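Local coordinates for protein BamaA.19900.a (Balamuthia mandrillaris, PDB 6VZZ) that probably phosphorylates glucose at the expense of a nucleotide, as a glucokinase of the actin-like ATPase clan, and is captured here with glucose bound, at residues A100-I105 with I144-G149; I197-S202 with M215-G220. One frame throughout, in Å; residues are numbered along the deposited sequence.

In the fold
Both contacts are largely buried and meet at one glucose, their centres about 11 Å apart, yet they belong to different sheets. Contact 1 pairs two parallel strands, 96-101 and 141-145, and includes the start of helix 146-159; contact 2 is the antiparallel hairpin of strands 195-201 and 213-216. Contact 1 is mostly polar, with backbone bonds, a helix cap and an amide and carboxylate turned to the sugar. Contact 2 is mostly apolar, its methionines and branched side chains packed near helix 303-327 and the second subunit, with Glu-218 facing glucose. Leu-147 of contact 1 packs against Ala-198 of contact 2.

Contact 1 of 2, residues A100-I105 with I144-G149; sequences AGAGRI and INDLEG. With BGC (beta-D-glucopyranose), chain B.
Gly-101 and Ile-144 are tied through their backbones, Gly-101 N donating to Ile-144 O over 2.9 Å. One step on, Asp-146 N comes back to Gly-101 O from above the plane of that carbonyl. Ala-100 CB and Ile-144 CG1 lie 3.7 Å apart on one face of the sheet, while Ile-105 CD1 rests against the backbone between Ile-144 and Asn-145.

The Asn-145 side chain leads outward from the strand, its CB 3.9 Å from Gly-103 O. CG lies anti to the backbone N (chi1 172°), and the amide beyond it splits its work. OD1 faces the helix: Glu-148 N reaches it over 3.3 Å in the carbonyl plane, on a lone pair, and Leu-147 N adds a weak bond. With OD1, Asn-145 N-caps helix 146-159, and Glu-148 OE1 closes a capping box by accepting from Asn-145 N. This is where a parallel strand of the five-stranded sheet gives way to its helix, while Ala-102, at the centre of an inverse gamma turn, carries the neighbouring strand into 103-105. ND2 faces the other way, donating to Gly-103 O over 2.9 Å in a fairly straight bond (163°), with that oxygen close to the amide plane, and to glucose O3, also at 2.9 Å.

Asp-146 takes the next two hydroxyls of the sugar: OD1 accepts from O4 and OD2 from O6. With Asp-146 CG held between the backbone N and the carbonyl carbon (chi1 57°), the carboxylate sits beside O4 and O6. Ala-102 CB lies beside this carboxylate, 3.5 Å from Asp-146 OD2, and 3.3 Å from glucose O6.

Contact 2 of 2, residues I197-S202 with M215-G220; sequences IATLLS and MPMEFG. With BGC (beta-D-glucopyranose), chain B.
Ile-197 and Phe-219 meet at about a right angle, the tip of the isoleucine, CD1, lying 3.7 Å from Phe-219 CB, so that the root of the aromatic side chain makes the touch. The phenyl ring itself leads away, with Met-217 SD at its edge and in its plane. Met-217 runs out extended from CG and slants across Thr-199, its SD-CE end lying against Thr-199 OG1, with CE 3.7 Å from Thr-199 CB. Its SD also comes within 4.3 Å of Ile-197 CG2. Farther along, Leu-201 and Met-215 cross obliquely: Leu-201 CD1 touches Met-215 CB at 3.7 Å, and the rest of the methionine, CG anti to the backbone N (chi1 -170°), extends away.

Behind these side chains is a beta hairpin. Thr-199 and Met-215 form an antiparallel hydrogen-bonded pair, Thr-199 N to Met-215 O at 3.2 Å and Met-215 N to Thr-199 O at 3.0 Å. Toward Ile-197 and Met-217 water joins the two segments: one water bridges Ile-197 O and Met-217 N, another links Ile-197 N to glucose O4. Leu-323 and Leu-327 of helix 303-327 pack on the Ile-197, Thr-199, Met-217 and Phe-219 side, while Leu-201 and Met-215 also meet Met-215 and Leu-201 of the second subunit.

Glu-218 points away from strand 195-201. Bent at chi2 (-66°), it offers its two carboxylate oxygens to neighbouring sugar hydroxyls, OE1 accepting from O2 and OE2 from O3 of glucose, each over 2.6 Å.

Contact 1 of 2, residues A100-I105 with I144-G149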
loop_
_atom_site.group_PDB
_atom_site.type_symbol
_atom_site.label_atom_id
_atom_site.label_comp_id
_atom_site.label_asym_id
_atom_site.label_seq_id
_atom_site.Cartn_x
_atom_site.Cartn_y
_atom_site.Cartn_z
ATOM N N ALA A 100 18.044 12.675 1.648
ATOM C CA ALA A 100 17.147 11.535 1.798
ATOM C C ALA A 100 17.157 11.138 3.267
ATOM O O ALA A 100 18.157 10.610 3.768
ATOM C CB ALA A 100 17.571 10.373 0.901
ATOM N N GLY A 101 16.048 11.407 3.959
ATOM C CA GLY A 101 15.994 11.207 5.393
ATOM C C GLY A 101 14.998 10.161 5.840
ATOM O O GLY A 101 14.011 9.891 5.152
ATOM N N ALA A 102 15.237 9.577 7.013
ATOM C CA ALA A 102 14.439 8.456 7.508
ATOM C C ALA A 102 13.206 8.985 8.243
ATOM O O ALA A 102 13.043 8.842 9.456
ATOM C CB ALA A 102 15.287 7.564 8.403
ATOM N N GLY A 103 12.327 9.610 7.476
ATOM C CA GLY A 103 11.078 10.067 8.039
ATOM C C GLY A 103 10.212 10.722 6.991
ATOM O O GLY A 103 10.404 10.522 5.791
ATOM N N ARG A 104 9.259 11.518 7.464
ATOM C CA ARG A 104 8.241 12.135 6.630
ATOM C C ARG A 104 8.635 13.555 6.283
ATOM O O ARG A 104 9.390 14.207 7.004
ATOM C CB ARG A 104 6.889 12.141 7.338
ATOM C CG ARG A 104 6.283 10.776 7.528
ATOM C CD ARG A 104 5.729 10.636 8.914
ATOM N NE ARG A 104 4.616 11.548 9.159
ATOM C CZ ARG A 104 4.600 12.464 10.127
ATOM N NH1 ARG A 104 5.639 12.601 10.958
ATOM N NH2 ARG A 104 3.536 13.240 10.268
ATOM N N ILE A 105 8.085 14.044 5.179
ATOM C CA ILE A 105 8.392 15.374 4.672
ATOM C C ILE A 105 7.100 16.155 4.501
ATOM O O ILE A 105 6.117 15.632 3.964
ATOM C CB ILE A 105 9.163 15.291 3.348
ATOM C CG1 ILE A 105 10.471 14.567 3.607
ATOM C CG2 ILE A 105 9.395 16.679 2.755
ATOM C CD1 ILE A 105 10.982 13.932 2.415
ATOM N N ILE A 144 13.804 14.187 0.243
ATOM C CA ILE A 144 13.067 12.979 -0.088
ATOM C C ILE A 144 13.209 12.019 1.084
ATOM O O ILE A 144 14.070 12.182 1.952
ATOM C CB ILE A 144 13.543 12.326 -1.399
ATOM C CG1 ILE A 144 15.001 11.865 -1.269
ATOM C CG2 ILE A 144 13.313 13.283 -2.579
ATOM C CD1 ILE A 144 15.550 11.223 -2.522
ATOM N N ASN A 145 12.319 11.032 1.128
ATOM C CA ASN A 145 12.441 9.962 2.108
ATOM C C ASN A 145 13.606 9.053 1.719
ATOM O O ASN A 145 13.982 8.962 0.545
ATOM C CB ASN A 145 11.116 9.193 2.198
ATOM C CG ASN A 145 11.205 7.940 3.047
ATOM O OD1 ASN A 145 11.562 6.869 2.546
ATOM N ND2 ASN A 145 10.852 8.056 4.327
ATOM N N ASP A 146 14.203 8.404 2.722
ATOM C CA ASP A 146 15.385 7.587 2.459
ATOM C C ASP A 146 15.067 6.407 1.542
ATOM O O ASP A 146 15.820 6.132 0.598
ATOM C CB ASP A 146 16.027 7.118 3.768
ATOM C CG ASP A 146 15.073 6.333 4.665
ATOM O OD1 ASP A 146 13.835 6.447 4.504
ATOM O OD2 ASP A 146 15.572 5.609 5.562
ATOM N N LEU A 147 13.951 5.706 1.776
ATOM C CA LEU A 147 13.600 4.611 0.869
ATOM C C LEU A 147 13.174 5.133 -0.495
ATOM O O LEU A 147 13.416 4.474 -1.515
ATOM C CB LEU A 147 12.500 3.738 1.470
ATOM C CG LEU A 147 12.996 2.445 2.125
ATOM C CD1 LEU A 147 13.496 1.472 1.076
ATOM C CD2 LEU A 147 14.091 2.744 3.129
ATOM N N GLU A 148 12.532 6.301 -0.531
ATOM C CA GLU A 148 12.318 6.978 -1.800
ATOM C C GLU A 148 13.647 7.211 -2.516
ATOM O O GLU A 148 13.746 7.038 -3.738
ATOM C CB GLU A 148 11.570 8.289 -1.546
ATOM C CG GLU A 148 11.437 9.215 -2.740
ATOM C CD GLU A 148 10.592 10.444 -2.430
ATOM O OE1 GLU A 148 10.349 10.725 -1.230
ATOM O OE2 GLU A 148 10.166 11.131 -3.390
ATOM N N GLY A 149 14.693 7.569 -1.766
ATOM C CA GLY A 149 16.011 7.685 -2.368
ATOM C C GLY A 149 16.558 6.353 -2.856
ATOM O O GLY A 149 17.207 6.284 -3.907
HETATM C C2 BGC B . 10.615 5.838 9.038
HETATM C C3 BGC B . 10.686 5.789 7.520
HETATM C C4 BGC B . 12.063 5.309 7.077
HETATM C C5 BGC B . 12.380 3.982 7.756
HETATM C C6 BGC B . 13.745 3.430 7.421
HETATM C C1 BGC B . 10.991 4.474 9.595
HETATM O O1 BGC B . 10.863 4.438 10.969
HETATM O O2 BGC B . 9.307 6.204 9.457
HETATM O O3 BGC B . 10.392 7.063 6.966
HETATM O O4 BGC B . 12.080 5.111 5.671
HETATM O O5 BGC B . 12.317 4.157 9.177
HETATM O O6 BGC B . 14.750 4.415 7.550
#

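Contact 2 of 2, residues I197-S202 with M215-G220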
loop_
_atom_site.group_PDB
_atom_site.type_symbol
_atom_site.label_atom_id
_atom_site.label_comp_id
_atom_site.label_asym_id
_atom_site.label_seq_id
_atom_site.Cartn_x
_atom_site.Cartn_y
_atom_site.Cartn_z
ATOM N N ILE A 197 10.153 1.165 3.648
ATOM C CA ILE A 197 9.364 0.558 2.580
ATOM C C ILE A 197 8.956 1.621 1.566
ATOM O O ILE A 197 8.398 2.661 1.934
ATOM C CB ILE A 197 8.121 -0.158 3.140
ATOM C CG1 ILE A 197 8.536 -1.413 3.916
ATOM C CG2 ILE A 197 7.172 -0.514 2.013
ATOM C CD1 ILE A 197 7.410 -2.113 4.573
ATOM N N ALA A 198 9.222 1.352 0.287
ATOM C CA ALA A 198 8.756 2.176 -0.819
ATOM C C ALA A 198 8.422 1.255 -1.989
ATOM O O ALA A 198 8.676 0.048 -1.942
ATOM C CB ALA A 198 9.802 3.223 -1.206
ATOM N N THR A 199 7.845 1.814 -3.051
ATOM C CA THR A 199 7.449 1.006 -4.200
ATOM C C THR A 199 7.844 1.695 -5.496
ATOM O O THR A 199 7.559 2.881 -5.687
ATOM C CB THR A 199 5.937 0.740 -4.213
ATOM O OG1 THR A 199 5.552 0.105 -2.992
ATOM C CG2 THR A 199 5.553 -0.172 -5.388
ATOM N N LEU A 200 8.488 0.943 -6.386
ATOM C CA LEU A 200 8.726 1.378 -7.758
ATOM C C LEU A 200 7.483 1.055 -8.579
ATOM O O LEU A 200 7.102 -0.112 -8.689
ATOM C CB LEU A 200 9.962 0.685 -8.335
ATOM C CG LEU A 200 11.339 1.138 -7.826
ATOM C CD1 LEU A 200 12.409 0.095 -8.094
ATOM C CD2 LEU A 200 11.736 2.465 -8.465
ATOM N N LEU A 201 6.850 2.077 -9.141
ATOM C CA LEU A 201 5.566 1.939 -9.816
ATOM C C LEU A 201 5.730 2.034 -11.327
ATOM O O LEU A 201 6.502 2.858 -11.831
ATOM C CB LEU A 201 4.582 3.022 -9.357
ATOM C CG LEU A 201 4.156 3.057 -7.890
ATOM C CD1 LEU A 201 3.293 4.268 -7.607
ATOM C CD2 LEU A 201 3.409 1.797 -7.561
ATOM N N SER A 202 4.974 1.207 -12.045
ATOM C CA SER A 202 4.818 1.294 -13.496
ATOM C C SER A 202 3.332 1.432 -13.814
ATOM O O SER A 202 2.663 0.438 -14.103
ATOM C CB SER A 202 5.407 0.065 -14.201
ATOM O OG SER A 202 6.789 0.237 -14.451
ATOM N N MET A 215 6.988 5.773 -5.201
ATOM C CA MET A 215 6.024 6.151 -4.192
ATOM C C MET A 215 6.609 5.916 -2.809
ATOM O O MET A 215 6.884 4.761 -2.450
ATOM C CB MET A 215 4.722 5.384 -4.351
ATOM C CG MET A 215 3.643 5.964 -3.462
ATOM S SD MET A 215 2.116 5.034 -3.436
ATOM C CE MET A 215 1.214 6.018 -2.215
ATOM N N PRO A 216 6.793 6.958 -2.000
ATOM C CA PRO A 216 7.269 6.745 -0.631
ATOM C C PRO A 216 6.147 6.218 0.241
ATOM O O PRO A 216 4.966 6.492 0.006
ATOM C CB PRO A 216 7.719 8.142 -0.187
ATOM C CG PRO A 216 6.944 9.079 -1.031
ATOM C CD PRO A 216 6.665 8.386 -2.335
ATOM N N MET A 217 6.527 5.442 1.255
ATOM C CA MET A 217 5.554 4.755 2.084
ATOM C C MET A 217 6.042 4.689 3.531
ATOM O O MET A 217 7.225 4.889 3.828
ATOM C CB MET A 217 5.277 3.347 1.549
ATOM C CG MET A 217 4.626 3.298 0.186
ATOM S SD MET A 217 4.367 1.606 -0.397
ATOM C CE MET A 217 3.358 1.913 -1.850
ATOM N N GLU A 218 5.110 4.384 4.437
ATOM C CA GLU A 218 5.428 4.264 5.855
ATOM C C GLU A 218 4.923 2.945 6.430
ATOM O O GLU A 218 4.530 2.877 7.594
ATOM C CB GLU A 218 4.857 5.445 6.631
ATOM C CG GLU A 218 5.608 6.743 6.400
ATOM C CD GLU A 218 7.023 6.683 6.952
ATOM O OE1 GLU A 218 7.274 5.881 7.894
ATOM O OE2 GLU A 218 7.889 7.423 6.430
ATOM N N PHE A 219 4.945 1.880 5.631
ATOM C CA PHE A 219 4.327 0.628 6.040
ATOM C C PHE A 219 5.068 -0.068 7.169
ATOM O O PHE A 219 4.519 -1.008 7.755
ATOM C CB PHE A 219 4.186 -0.315 4.842
ATOM C CG PHE A 219 2.881 -0.143 4.104
ATOM C CD1 PHE A 219 1.684 -0.540 4.695
ATOM C CD2 PHE A 219 2.847 0.435 2.846
ATOM C CE1 PHE A 219 0.479 -0.378 4.043
ATOM C CE2 PHE A 219 1.649 0.602 2.185
ATOM C CZ PHE A 219 0.459 0.194 2.789
ATOM N N GLY A 220 6.275 0.371 7.516
ATOM C CA GLY A 220 6.924 -0.236 8.662
ATOM C C GLY A 220 6.162 -0.022 9.954
ATOM O O GLY A 220 6.364 -0.766 10.922
HETATM C C2 BGC B . 10.615 5.838 9.038
HETATM C C3 BGC B . 10.686 5.789 7.520
HETATM C C4 BGC B . 12.063 5.309 7.077
HETATM C C5 BGC B . 12.380 3.982 7.756
HETATM C C6 BGC B . 13.745 3.430 7.421
HETATM C C1 BGC B . 10.991 4.474 9.595
HETATM O O1 BGC B . 10.863 4.438 10.969
HETATM O O2 BGC B . 9.307 6.204 9.457
HETATM O O3 BGC B . 10.392 7.063 6.966
HETATM O O4 BGC B . 12.080 5.111 5.671
HETATM O O5 BGC B . 12.317 4.157 9.177
HETATM O O6 BGC B . 14.750 4.415 7.550
HETATM O O HOH W 1 9.515 4.163 4.602
HETATM O O HOH W 2 9.443 5.263 1.584
#